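Local coordinates for protein benzoylformate Decarboxylase (Polynucleobacter necessarius, PDB 4K9Q) that probably decarboxylates benzoylformate to benzaldehyde and carbon dioxide, using thiamine diphosphate held in place with a magnesium ion, at residues R351-S363 and P374-I386. Residues are numbered along the deposited sequence; the frame is centred on the assembly and turned at random.
Sequences RPHAVLEVLKENS and PSIVPLMQDVFRI. With TPP (thiamine diphosphate), chain D.
H353 bridges the two helices: NE2 donates to OD2 of D382 (2.9 Å, N-H...O 159°), which accepts through its anti lone pair. With CG anti to the backbone N (chi1 -164°), the ring leans across to 377-383. There CG2 of V383 sits over one face, 3.6 Å from the ring centroid, a CH-pi contact. V383, beta-branched, is a knob among H353, L356, E357 and K360. Leucine's forked end suits L356: CD1 meets CB of L379 (3.6 Å), while CD2 faces CE2 of F384. K360 lays its aliphatic CB over one face of the F384 ring; at that ring's edge, CB of L359 approaches CZ. CG of P352 packs on CD1 of L379.

E357, which also lines the V383 hole, accepts from ND1 of H353 through OE2 (2.7 Å). Donation to two carboxylates fixes that ring's rotation and would probably favour imidazolium. R385 holds D382 side-on, NE to its backbone O and NH2 to OD1.

S375, in 3-10 segment 374-376, hydrogen-bonds the diphosphate. Inclined by 35°, the helices flank strand 368-372 in sequence within the alpha/beta C-terminal thiamine diphosphate-binding domain, packing on L369 and E371 there, V452 and F454 of 449-455, and helix 501-513.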
# COMPACT_ATOMS: atom_id res chain seq x y z
N ARG A 351 -32.92 34.60 12.41
CA ARG A 351 -33.10 33.17 12.20
C ARG A 351 -32.70 32.79 10.78
O ARG A 351 -33.07 33.46 9.82
CB ARG A 351 -34.55 32.79 12.47
CG ARG A 351 -34.95 33.05 13.91
CD ARG A 351 -36.39 32.69 14.14
NE ARG A 351 -36.80 32.98 15.51
CZ ARG A 351 -38.03 32.78 15.96
NH1 ARG A 351 -38.96 32.29 15.15
NH2 ARG A 351 -38.34 33.07 17.22
N PRO A 352 -31.94 31.69 10.64
CA PRO A 352 -31.41 31.34 9.32
C PRO A 352 -32.47 31.10 8.23
O PRO A 352 -32.18 31.42 7.07
CB PRO A 352 -30.58 30.07 9.60
CG PRO A 352 -31.10 29.54 10.90
CD PRO A 352 -31.52 30.75 11.69
N HIS A 353 -33.64 30.56 8.56
CA HIS A 353 -34.67 30.37 7.52
C HIS A 353 -35.06 31.74 6.95
O HIS A 353 -35.29 31.88 5.75
CB HIS A 353 -35.89 29.63 8.07
CG HIS A 353 -36.80 29.07 7.02
ND1 HIS A 353 -37.60 29.86 6.22
CD2 HIS A 353 -37.05 27.79 6.65
CE1 HIS A 353 -38.30 29.09 5.40
NE2 HIS A 353 -37.98 27.83 5.65
N ALA A 354 -35.14 32.77 7.80
CA ALA A 354 -35.51 34.09 7.30
C ALA A 354 -34.39 34.67 6.45
O ALA A 354 -34.64 35.29 5.42
CB ALA A 354 -35.86 35.02 8.45
N VAL A 355 -33.14 34.48 6.88
CA VAL A 355 -31.99 34.90 6.10
C VAL A 355 -32.05 34.26 4.70
O VAL A 355 -31.89 34.95 3.69
CB VAL A 355 -30.65 34.54 6.80
CG1 VAL A 355 -29.46 34.81 5.87
CG2 VAL A 355 -30.51 35.32 8.10
N LEU A 356 -32.30 32.96 4.66
CA LEU A 356 -32.41 32.24 3.40
C LEU A 356 -33.54 32.78 2.52
O LEU A 356 -33.36 32.96 1.31
CB LEU A 356 -32.57 30.75 3.64
CG LEU A 356 -31.34 30.03 4.19
CD1 LEU A 356 -31.75 28.72 4.81
CD2 LEU A 356 -30.27 29.84 3.10
N GLU A 357 -34.70 33.03 3.12
CA GLU A 357 -35.83 33.61 2.38
C GLU A 357 -35.47 34.95 1.75
O GLU A 357 -35.86 35.22 0.61
CB GLU A 357 -37.03 33.81 3.30
CG GLU A 357 -37.73 32.52 3.71
CD GLU A 357 -38.83 32.80 4.71
OE1 GLU A 357 -39.75 33.58 4.35
OE2 GLU A 357 -38.77 32.28 5.85
N VAL A 358 -34.75 35.79 2.49
CA VAL A 358 -34.32 37.08 1.96
C VAL A 358 -33.38 36.91 0.77
O VAL A 358 -33.47 37.63 -0.23
CB VAL A 358 -33.67 37.95 3.07
CG1 VAL A 358 -33.03 39.20 2.47
CG2 VAL A 358 -34.73 38.33 4.09
N LEU A 359 -32.47 35.94 0.85
CA LEU A 359 -31.59 35.69 -0.28
C LEU A 359 -32.39 35.19 -1.48
O LEU A 359 -32.21 35.68 -2.60
CB LEU A 359 -30.52 34.68 0.10
CG LEU A 359 -29.54 35.09 1.19
CD1 LEU A 359 -28.59 33.93 1.47
CD2 LEU A 359 -28.76 36.31 0.74
N LYS A 360 -33.28 34.24 -1.25
CA LYS A 360 -34.07 33.66 -2.33
C LYS A 360 -34.90 34.73 -3.06
O LYS A 360 -34.86 34.83 -4.29
CB LYS A 360 -34.95 32.52 -1.79
CG LYS A 360 -35.94 31.96 -2.78
CD LYS A 360 -35.26 31.31 -3.96
CE LYS A 360 -36.28 30.89 -5.01
NZ LYS A 360 -35.67 30.10 -6.11
N GLU A 361 -35.63 35.54 -2.30
CA GLU A 361 -36.56 36.49 -2.90
C GLU A 361 -35.86 37.64 -3.63
O GLU A 361 -36.50 38.37 -4.38
CB GLU A 361 -37.56 37.02 -1.86
CG GLU A 361 -36.94 37.91 -0.81
CD GLU A 361 -37.87 38.16 0.38
OE1 GLU A 361 -38.94 37.52 0.46
OE2 GLU A 361 -37.51 38.99 1.23
N ASN A 362 -34.56 37.78 -3.41
CA ASN A 362 -33.78 38.81 -4.10
C ASN A 362 -32.79 38.24 -5.12
O ASN A 362 -31.97 38.98 -5.67
CB ASN A 362 -33.03 39.69 -3.10
CG ASN A 362 -33.96 40.58 -2.30
OD1 ASN A 362 -34.48 41.57 -2.81
ND2 ASN A 362 -34.15 40.25 -1.02
N SER A 363 -32.87 36.93 -5.36
CA SER A 363 -31.96 36.27 -6.31
C SER A 363 -32.49 36.35 -7.73
O SER A 363 -33.70 36.24 -7.96
CB SER A 363 -31.76 34.80 -5.94
OG SER A 363 -31.05 34.65 -4.73
N PRO A 374 -23.52 23.30 7.50
CA PRO A 374 -24.23 22.06 7.82
C PRO A 374 -25.54 22.22 8.60
O PRO A 374 -26.52 21.56 8.24
CB PRO A 374 -23.19 21.28 8.64
CG PRO A 374 -21.88 21.71 8.04
CD PRO A 374 -22.07 23.20 7.76
N SER A 375 -25.58 23.08 9.61
CA SER A 375 -26.78 23.13 10.45
C SER A 375 -28.03 23.65 9.71
O SER A 375 -29.15 23.37 10.14
CB SER A 375 -26.55 23.95 11.73
OG SER A 375 -26.46 25.32 11.45
N ILE A 376 -27.85 24.38 8.61
CA ILE A 376 -29.00 24.97 7.92
C ILE A 376 -29.51 24.17 6.70
O ILE A 376 -30.44 24.60 6.03
CB ILE A 376 -28.74 26.44 7.47
CG1 ILE A 376 -27.75 26.49 6.31
CG2 ILE A 376 -28.28 27.29 8.66
CD1 ILE A 376 -27.55 27.91 5.73
N VAL A 377 -28.91 23.02 6.42
CA VAL A 377 -29.28 22.28 5.22
C VAL A 377 -30.81 22.07 5.03
O VAL A 377 -31.33 22.32 3.94
CB VAL A 377 -28.49 20.96 5.11
CG1 VAL A 377 -29.05 20.08 3.98
CG2 VAL A 377 -27.02 21.29 4.87
N PRO A 378 -31.52 21.60 6.07
CA PRO A 378 -32.96 21.41 5.87
C PRO A 378 -33.69 22.72 5.55
O PRO A 378 -34.63 22.73 4.75
CB PRO A 378 -33.44 20.84 7.22
CG PRO A 378 -32.20 20.26 7.85
CD PRO A 378 -31.09 21.18 7.42
N LEU A 379 -33.25 23.82 6.15
CA LEU A 379 -33.86 25.11 5.87
C LEU A 379 -33.60 25.52 4.42
O LEU A 379 -34.48 26.02 3.73
CB LEU A 379 -33.33 26.18 6.84
CG LEU A 379 -33.33 25.76 8.31
CD1 LEU A 379 -32.82 26.89 9.19
CD2 LEU A 379 -34.71 25.32 8.74
N MET A 380 -32.37 25.29 3.95
CA MET A 380 -32.02 25.59 2.58
C MET A 380 -32.88 24.77 1.61
O MET A 380 -33.35 25.28 0.60
CB MET A 380 -30.54 25.30 2.33
CG MET A 380 -30.12 25.54 0.90
SD MET A 380 -28.50 24.82 0.51
CE MET A 380 -28.88 23.08 0.64
N GLN A 381 -33.08 23.50 1.94
CA GLN A 381 -33.90 22.63 1.11
C GLN A 381 -35.36 23.10 1.05
O GLN A 381 -36.03 22.90 0.05
CB GLN A 381 -33.79 21.19 1.62
CG GLN A 381 -32.40 20.62 1.36
CD GLN A 381 -32.15 19.31 2.06
OE1 GLN A 381 -32.84 18.95 3.01
NE2 GLN A 381 -31.13 18.58 1.60
N ASP A 382 -35.83 23.76 2.10
CA ASP A 382 -37.20 24.28 2.09
C ASP A 382 -37.31 25.51 1.21
O ASP A 382 -38.32 25.72 0.54
CB ASP A 382 -37.67 24.64 3.50
CG ASP A 382 -39.16 24.94 3.55
OD1 ASP A 382 -39.94 24.12 3.03
OD2 ASP A 382 -39.55 25.99 4.10
N VAL A 383 -36.26 26.33 1.22
CA VAL A 383 -36.33 27.66 0.63
C VAL A 383 -35.86 27.66 -0.82
O VAL A 383 -36.56 28.14 -1.70
CB VAL A 383 -35.48 28.67 1.44
CG1 VAL A 383 -35.40 30.01 0.72
CG2 VAL A 383 -36.05 28.84 2.86
N PHE A 384 -34.67 27.11 -1.04
CA PHE A 384 -34.10 27.07 -2.38
C PHE A 384 -34.47 25.77 -3.06
O PHE A 384 -33.74 24.78 -2.99
CB PHE A 384 -32.57 27.24 -2.33
CG PHE A 384 -32.11 28.66 -2.14
CD1 PHE A 384 -31.91 29.49 -3.25
CD2 PHE A 384 -31.88 29.18 -0.87
CE1 PHE A 384 -31.49 30.81 -3.09
CE2 PHE A 384 -31.45 30.49 -0.71
CZ PHE A 384 -31.26 31.31 -1.81
N ARG A 385 -35.63 25.75 -3.71
CA ARG A 385 -36.06 24.55 -4.41
C ARG A 385 -35.51 24.59 -5.84
O ARG A 385 -36.05 25.28 -6.70
CB ARG A 385 -37.59 24.44 -4.37
CG ARG A 385 -38.08 24.49 -2.93
CD ARG A 385 -39.58 24.31 -2.78
NE ARG A 385 -39.92 24.25 -1.36
CZ ARG A 385 -41.07 23.78 -0.88
NH1 ARG A 385 -42.00 23.34 -1.71
NH2 ARG A 385 -41.28 23.74 0.44
N ILE A 386 -34.43 23.85 -6.05
CA ILE A 386 -33.66 23.89 -7.29
C ILE A 386 -34.44 23.23 -8.42
O ILE A 386 -34.80 22.06 -8.31
CB ILE A 386 -32.32 23.15 -7.10
CG1 ILE A 386 -31.58 23.71 -5.87
CG2 ILE A 386 -31.46 23.21 -8.36
CD1 ILE A 386 -31.22 25.18 -5.98
N1' TPP D . -12.93 18.67 9.64
C2' TPP D . -13.18 18.43 8.30
CM2 TPP D . -12.09 18.63 7.28
N3' TPP D . -14.42 17.99 7.87
C4' TPP D . -15.43 17.80 8.78
N4' TPP D . -16.61 17.36 8.37
C5' TPP D . -15.20 18.07 10.13
C6' TPP D . -13.94 18.49 10.57
C7' TPP D . -16.30 17.85 11.14
N3 TPP D . -17.41 18.79 11.11
C2 TPP D . -18.65 18.54 10.54
S1 TPP D . -19.70 19.75 10.69
C5 TPP D . -18.63 20.64 11.50
C4 TPP D . -17.40 20.02 11.70
CM4 TPP D . -16.21 20.61 12.42
C6 TPP D . -19.10 21.98 11.98
C7 TPP D . -19.49 22.96 10.88
O7 TPP D . -19.64 24.20 11.53
PA TPP D . -20.14 25.51 10.75
O1A TPP D . -19.46 25.56 9.41
O2A TPP D . -19.85 26.73 11.55
O3A TPP D . -21.69 25.21 10.44
PB TPP D . -22.93 25.19 11.47
O1B TPP D . -23.13 23.76 11.85
O2B TPP D . -24.11 25.73 10.71
O3B TPP D . -22.62 26.00 12.70